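Local structure of putative sulfatase yidJ (Bacteroides fragilis, 2QZU) at residues 235-249 and 275-288. The protein probably hydrolyses sulfate esters as a metal-dependent arylsulfatase of the alkaline phosphatase clan. Numbering follows the deposited sequence.
Sequences YELVPDRYKEIYKDL and NIRNYYACITGVDE
Y242 packs as a knob into a hole formed by A281, T284, G285 and E288, where the short helix 240-244 crosses residues 275-288 of the long helix 267-299 of the sulfatase fold at 119°. Followed outward, CB of Y242 rests on the carbonyl oxygen of A281 at 3.4 Å. With CG anti to the carbonyl carbon (chi1 -61°), the Y242 ring is laid over G285, whose CA stands 3.5 Å from the ring centroid in a CH-pi contact, while CG of R241 covers the opposite face. At the tip, OH of Y242 donates to OE2 of E288 over 2.7 Å, meeting the carboxylate from above its plane (70° out of it). A water joins the same OE2 to NE of R241, whose guanidinium also forms a salt bridge with E202.

Four residues on, Y246 repeats the theme: CB of Y280 sits over the face of the Y246 ring, and the OH of Y246 donates to OG1 of T284 at 2.6 Å. The backbone of K52 binds both hydroxyls, tying a neighbouring loop to this joint.

Toward the start of 235-249, CE1 of Y235 meets CD1 of Y279, and CB of V238 lies against SG of C282. K243 extends past the amide of N278 and donates through NZ to O of E236. Beyond Y246, the extended R277 runs along L249 in the opposite direction, and NH2 of R277 reaches O of L249 at 2.8 Å, in the carbonyl plane.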
loop_
_atom_site.group_PDB
_atom_site.type_symbol
_atom_site.label_atom_id
_atom_site.label_comp_id
_atom_site.label_asym_id
_atom_site.label_seq_id
_atom_site.Cartn_x
_atom_site.Cartn_y
_atom_site.Cartn_z
ATOM N N TYR A 235 -7.987 1.180 -2.393
ATOM C CA TYR A 235 -8.736 1.859 -3.452
ATOM C C TYR A 235 -8.170 1.538 -4.823
ATOM O O TYR A 235 -8.914 1.442 -5.797
ATOM C CB TYR A 235 -8.721 3.390 -3.283
ATOM C CG TYR A 235 -9.406 3.936 -2.043
ATOM C CD1 TYR A 235 -10.690 3.519 -1.676
ATOM C CD2 TYR A 235 -8.773 4.893 -1.249
ATOM C CE1 TYR A 235 -11.321 4.046 -0.543
ATOM C CE2 TYR A 235 -9.392 5.423 -0.122
ATOM C CZ TYR A 235 -10.663 4.997 0.229
ATOM O OH TYR A 235 -11.254 5.523 1.357
ATOM N N GLU A 236 -6.852 1.376 -4.899
ATOM C CA GLU A 236 -6.199 1.084 -6.170
ATOM C C GLU A 236 -6.333 -0.374 -6.582
ATOM O O GLU A 236 -6.036 -0.739 -7.723
ATOM C CB GLU A 236 -4.711 1.442 -6.099
ATOM C CG GLU A 236 -3.822 0.356 -5.479
ATOM C CD GLU A 236 -3.810 0.357 -3.961
ATOM O OE1 GLU A 236 -4.701 0.979 -3.344
ATOM O OE2 GLU A 236 -2.904 -0.282 -3.377
ATOM N N LEU A 237 -6.780 -1.209 -5.649
ATOM C CA LEU A 237 -6.917 -2.635 -5.910
ATOM C C LEU A 237 -8.261 -2.954 -6.566
ATOM O O LEU A 237 -9.155 -3.566 -5.964
ATOM C CB LEU A 237 -6.741 -3.401 -4.600
ATOM C CG LEU A 237 -5.431 -3.107 -3.859
ATOM C CD1 LEU A 237 -5.447 -3.809 -2.519
ATOM C CD2 LEU A 237 -4.234 -3.561 -4.694
ATOM N N VAL A 238 -8.383 -2.515 -7.814
ATOM C CA VAL A 238 -9.577 -2.701 -8.624
ATOM C C VAL A 238 -9.107 -2.940 -10.059
ATOM O O VAL A 238 -8.104 -2.365 -10.493
ATOM C CB VAL A 238 -10.484 -1.440 -8.549
ATOM C CG1 VAL A 238 -9.686 -0.189 -8.911
ATOM C CG2 VAL A 238 -11.691 -1.603 -9.460
ATOM N N PRO A 239 -9.800 -3.814 -10.808
ATOM C CA PRO A 239 -9.390 -4.084 -12.191
ATOM C C PRO A 239 -9.227 -2.833 -13.047
ATOM O O PRO A 239 -9.990 -1.871 -12.928
ATOM C CB PRO A 239 -10.491 -5.006 -12.698
ATOM C CG PRO A 239 -10.821 -5.805 -11.462
ATOM C CD PRO A 239 -10.896 -4.716 -10.407
ATOM N N ASP A 240 -8.228 -2.874 -13.922
ATOM C CA ASP A 240 -7.909 -1.762 -14.806
ATOM C C ASP A 240 -9.061 -1.252 -15.656
ATOM O O ASP A 240 -9.145 -0.051 -15.918
ATOM C CB ASP A 240 -6.743 -2.142 -15.720
ATOM C CG ASP A 240 -5.482 -2.456 -14.945
ATOM O OD1 ASP A 240 -5.150 -1.677 -14.029
ATOM O OD2 ASP A 240 -4.823 -3.473 -15.253
ATOM N N ARG A 241 -9.943 -2.145 -16.092
ATOM C CA ARG A 241 -11.058 -1.710 -16.928
ATOM C C ARG A 241 -11.963 -0.704 -16.220
ATOM O O ARG A 241 -12.557 0.162 -16.861
ATOM C CB ARG A 241 -11.867 -2.915 -17.432
ATOM C CG ARG A 241 -12.438 -3.837 -16.366
ATOM C CD ARG A 241 -13.173 -4.997 -17.032
ATOM N NE ARG A 241 -13.852 -5.881 -16.086
ATOM C CZ ARG A 241 -13.240 -6.767 -15.306
ATOM N NH1 ARG A 241 -11.921 -6.898 -15.348
ATOM N NH2 ARG A 241 -13.951 -7.535 -14.491
ATOM N N TYR A 242 -12.066 -0.802 -14.899
ATOM C CA TYR A 242 -12.891 0.146 -14.161
ATOM C C TYR A 242 -12.154 1.473 -13.981
ATOM O O TYR A 242 -12.775 2.536 -13.933
ATOM C CB TYR A 242 -13.296 -0.454 -12.812
ATOM C CG TYR A 242 -14.098 -1.721 -12.980
ATOM C CD1 TYR A 242 -15.321 -1.708 -13.657
ATOM C CD2 TYR A 242 -13.621 -2.939 -12.510
ATOM C CE1 TYR A 242 -16.042 -2.875 -13.860
ATOM C CE2 TYR A 242 -14.335 -4.113 -12.707
ATOM C CZ TYR A 242 -15.545 -4.070 -13.383
ATOM O OH TYR A 242 -16.254 -5.228 -13.572
ATOM N N LYS A 243 -10.829 1.415 -13.900
ATOM C CA LYS A 243 -10.034 2.629 -13.755
ATOM C C LYS A 243 -10.064 3.430 -15.057
ATOM O O LYS A 243 -10.113 4.661 -15.037
ATOM C CB LYS A 243 -8.580 2.290 -13.393
ATOM C CG LYS A 243 -8.388 1.658 -12.021
ATOM C CD LYS A 243 -6.899 1.467 -11.716
ATOM C CE LYS A 243 -6.664 0.831 -10.357
ATOM N NZ LYS A 243 -5.206 0.689 -10.062
ATOM N N GLU A 244 -10.041 2.722 -16.184
ATOM C CA GLU A 244 -10.060 3.352 -17.506
ATOM C C GLU A 244 -11.256 4.279 -17.687
ATOM O O GLU A 244 -11.177 5.274 -18.402
ATOM C CB GLU A 244 -10.101 2.288 -18.609
ATOM C CG GLU A 244 -8.842 2.202 -19.456
ATOM C CD GLU A 244 -7.918 1.081 -19.021
ATOM O OE1 GLU A 244 -8.331 -0.096 -19.108
ATOM O OE2 GLU A 244 -6.780 1.375 -18.595
ATOM N N ILE A 245 -12.366 3.938 -17.044
ATOM C CA ILE A 245 -13.583 4.730 -17.145
ATOM C C ILE A 245 -13.413 6.148 -16.602
ATOM O O ILE A 245 -14.087 7.072 -17.056
ATOM C CB ILE A 245 -14.744 4.025 -16.398
ATOM C CG1 ILE A 245 -15.063 2.695 -17.090
ATOM C CG2 ILE A 245 -15.983 4.919 -16.366
ATOM C CD1 ILE A 245 -16.049 1.831 -16.333
ATOM N N TYR A 246 -12.505 6.320 -15.647
ATOM C CA TYR A 246 -12.279 7.628 -15.037
ATOM C C TYR A 246 -10.930 8.266 -15.374
ATOM O O TYR A 246 -10.505 9.215 -14.711
ATOM C CB TYR A 246 -12.431 7.500 -13.520
ATOM C CG TYR A 246 -13.815 7.044 -13.121
ATOM C CD1 TYR A 246 -14.880 7.942 -13.088
ATOM C CD2 TYR A 246 -14.075 5.701 -12.841
ATOM C CE1 TYR A 246 -16.173 7.520 -12.791
ATOM C CE2 TYR A 246 -15.368 5.262 -12.542
ATOM C CZ TYR A 246 -16.409 6.180 -12.521
ATOM O OH TYR A 246 -17.687 5.764 -12.247
ATOM N N LYS A 247 -10.271 7.754 -16.408
ATOM C CA LYS A 247 -8.972 8.275 -16.816
ATOM C C LYS A 247 -9.025 9.749 -17.212
ATOM O O LYS A 247 -8.027 10.459 -17.097
ATOM C CB LYS A 247 -8.412 7.457 -17.984
ATOM C CG LYS A 247 -9.225 7.551 -19.266
ATOM C CD LYS A 247 -8.547 6.804 -20.405
ATOM C CE LYS A 247 -9.352 6.903 -21.691
ATOM N NZ LYS A 247 -8.681 6.213 -22.828
ATOM N N ASP A 248 -10.186 10.208 -17.675
ATOM C CA ASP A 248 -10.339 11.601 -18.091
ATOM C C ASP A 248 -11.168 12.431 -17.115
ATOM O O ASP A 248 -11.531 13.569 -17.415
ATOM C CB ASP A 248 -10.979 11.678 -19.481
ATOM C CG ASP A 248 -10.186 10.925 -20.534
ATOM O OD1 ASP A 248 -8.964 11.156 -20.642
ATOM O OD2 ASP A 248 -10.791 10.106 -21.259
ATOM N N LEU A 249 -11.469 11.859 -15.952
ATOM C CA LEU A 249 -12.256 12.556 -14.940
ATOM C C LEU A 249 -11.569 13.850 -14.503
ATOM O O LEU A 249 -10.372 13.859 -14.223
ATOM C CB LEU A 249 -12.461 11.648 -13.720
ATOM C CG LEU A 249 -13.273 12.222 -12.554
ATOM C CD1 LEU A 249 -14.712 12.436 -12.988
ATOM C CD2 LEU A 249 -13.214 11.267 -11.371
ATOM N N ASN A 275 -7.197 10.072 -4.627
ATOM C CA ASN A 275 -7.935 8.820 -4.479
ATOM C C ASN A 275 -9.368 8.764 -5.008
ATOM O O ASN A 275 -9.946 7.679 -5.097
ATOM C CB ASN A 275 -7.951 8.413 -3.002
ATOM C CG ASN A 275 -6.579 8.038 -2.487
ATOM O OD1 ASN A 275 -6.067 6.955 -2.787
ATOM N ND2 ASN A 275 -5.967 8.932 -1.720
ATOM N N ILE A 276 -9.944 9.907 -5.361
ATOM C CA ILE A 276 -11.322 9.912 -5.841
ATOM C C ILE A 276 -11.554 9.087 -7.110
ATOM O O ILE A 276 -12.594 8.433 -7.240
ATOM C CB ILE A 276 -11.845 11.366 -6.040
ATOM C CG1 ILE A 276 -13.361 11.350 -6.267
ATOM C CG2 ILE A 276 -11.131 12.034 -7.202
ATOM C CD1 ILE A 276 -14.161 10.818 -5.089
ATOM N N ARG A 277 -10.596 9.094 -8.036
ATOM C CA ARG A 277 -10.744 8.322 -9.271
ATOM C C ARG A 277 -10.869 6.828 -9.006
ATOM O O ARG A 277 -11.751 6.163 -9.559
ATOM C CB ARG A 277 -9.554 8.548 -10.211
ATOM C CG ARG A 277 -9.609 9.846 -10.992
ATOM C CD ARG A 277 -8.540 9.889 -12.083
ATOM N NE ARG A 277 -8.573 11.156 -12.807
ATOM C CZ ARG A 277 -7.772 11.462 -13.821
ATOM N NH1 ARG A 277 -6.866 10.591 -14.242
ATOM N NH2 ARG A 277 -7.878 12.645 -14.413
ATOM N N ASN A 278 -9.981 6.297 -8.171
ATOM C CA ASN A 278 -10.014 4.873 -7.867
ATOM C C ASN A 278 -11.213 4.517 -7.000
ATOM O O ASN A 278 -11.708 3.394 -7.060
ATOM C CB ASN A 278 -8.701 4.436 -7.215
ATOM C CG ASN A 278 -7.588 4.239 -8.235
ATOM O OD1 ASN A 278 -6.404 4.263 -7.900
ATOM N ND2 ASN A 278 -7.972 4.029 -9.489
ATOM N N TYR A 279 -11.686 5.473 -6.203
ATOM C CA TYR A 279 -12.862 5.230 -5.370
ATOM C C TYR A 279 -14.046 5.008 -6.316
ATOM O O TYR A 279 -14.820 4.058 -6.157
ATOM C CB TYR A 279 -13.144 6.430 -4.461
ATOM C CG TYR A 279 -14.294 6.218 -3.495
ATOM C CD1 TYR A 279 -14.220 5.255 -2.483
ATOM C CD2 TYR A 279 -15.452 6.988 -3.586
ATOM C CE1 TYR A 279 -15.278 5.070 -1.581
ATOM C CE2 TYR A 279 -16.514 6.811 -2.694
ATOM C CZ TYR A 279 -16.418 5.852 -1.695
ATOM O OH TYR A 279 -17.462 5.691 -0.810
ATOM N N TYR A 280 -14.178 5.877 -7.318
ATOM C CA TYR A 280 -15.268 5.727 -8.279
ATOM C C TYR A 280 -15.104 4.438 -9.087
ATOM O O TYR A 280 -16.093 3.780 -9.407
ATOM C CB TYR A 280 -15.340 6.930 -9.233
ATOM C CG TYR A 280 -15.868 8.219 -8.623
ATOM C CD1 TYR A 280 -16.602 8.218 -7.435
ATOM C CD2 TYR A 280 -15.664 9.442 -9.269
ATOM C CE1 TYR A 280 -17.121 9.407 -6.908
ATOM C CE2 TYR A 280 -16.176 10.628 -8.755
ATOM C CZ TYR A 280 -16.903 10.603 -7.578
ATOM O OH TYR A 280 -17.411 11.775 -7.080
ATOM N N ALA A 281 -13.861 4.077 -9.410
ATOM C CA ALA A 281 -13.598 2.855 -10.171
ATOM C C ALA A 281 -14.120 1.651 -9.392
ATOM O O ALA A 281 -14.767 0.767 -9.958
ATOM C CB ALA A 281 -12.088 2.697 -10.440
ATOM N N CYS A 282 -13.846 1.632 -8.090
ATOM C CA CYS A 282 -14.302 0.546 -7.228
ATOM C C CYS A 282 -15.816 0.472 -7.227
ATOM O O CYS A 282 -16.389 -0.609 -7.332
ATOM C CB CYS A 282 -13.811 0.749 -5.792
ATOM S SG CYS A 282 -12.059 0.354 -5.513
ATOM N N ILE A 283 -16.458 1.629 -7.100
ATOM C CA ILE A 283 -17.909 1.688 -7.083
ATOM C C ILE A 283 -18.507 1.166 -8.383
ATOM O O ILE A 283 -19.453 0.382 -8.362
ATOM C CB ILE A 283 -18.392 3.122 -6.811
ATOM C CG1 ILE A 283 -18.146 3.458 -5.338
ATOM C CG2 ILE A 283 -19.864 3.261 -7.174
ATOM C CD1 ILE A 283 -18.554 4.866 -4.927
ATOM N N THR A 284 -17.951 1.588 -9.512
ATOM C CA THR A 284 -18.459 1.123 -10.792
ATOM C C THR A 284 -18.268 -0.387 -10.919
ATOM O O THR A 284 -19.128 -1.083 -11.457
ATOM C CB THR A 284 -17.769 1.867 -11.950
ATOM O OG1 THR A 284 -18.152 3.247 -11.902
ATOM C CG2 THR A 284 -18.191 1.286 -13.295
ATOM N N GLY A 285 -17.154 -0.893 -10.395
ATOM C CA GLY A 285 -16.899 -2.323 -10.438
ATOM C C GLY A 285 -17.896 -3.054 -9.553
ATOM O O GLY A 285 -18.427 -4.103 -9.920
ATOM N N VAL A 286 -18.147 -2.502 -8.373
ATOM C CA VAL A 286 -19.107 -3.106 -7.457
ATOM C C VAL A 286 -20.471 -3.116 -8.149
ATOM O O VAL A 286 -21.184 -4.118 -8.125
ATOM C CB VAL A 286 -19.186 -2.310 -6.127
ATOM C CG1 VAL A 286 -20.468 -2.645 -5.377
ATOM C CG2 VAL A 286 -17.982 -2.655 -5.252
ATOM N N ASP A 287 -20.807 -1.998 -8.785
ATOM C CA ASP A 287 -22.074 -1.845 -9.493
ATOM C C ASP A 287 -22.288 -2.952 -10.524
ATOM O O ASP A 287 -23.362 -3.552 -10.593
ATOM C CB ASP A 287 -22.112 -0.482 -10.192
ATOM C CG ASP A 287 -23.428 -0.225 -10.906
ATOM O OD1 ASP A 287 -24.423 0.108 -10.226
ATOM O OD2 ASP A 287 -23.464 -0.360 -12.148
ATOM N N GLU A 288 -21.261 -3.229 -11.320
ATOM C CA GLU A 288 -21.366 -4.258 -12.346
ATOM C C GLU A 288 -21.650 -5.629 -11.745
ATOM O O GLU A 288 -22.434 -6.407 -12.290
ATOM C CB GLU A 288 -20.086 -4.303 -13.187
ATOM C CG GLU A 288 -20.098 -5.387 -14.256
ATOM C CD GLU A 288 -19.027 -5.182 -15.309
ATOM O OE1 GLU A 288 -19.142 -4.220 -16.095
ATOM O OE2 GLU A 288 -18.070 -5.981 -15.350
HETATM O O HOH W 1 -5.049 3.764 -3.031
HETATM O O HOH W 2 -16.232 -4.787 -17.168
HETATM O O HOH W 3 -4.345 3.284 -9.969
#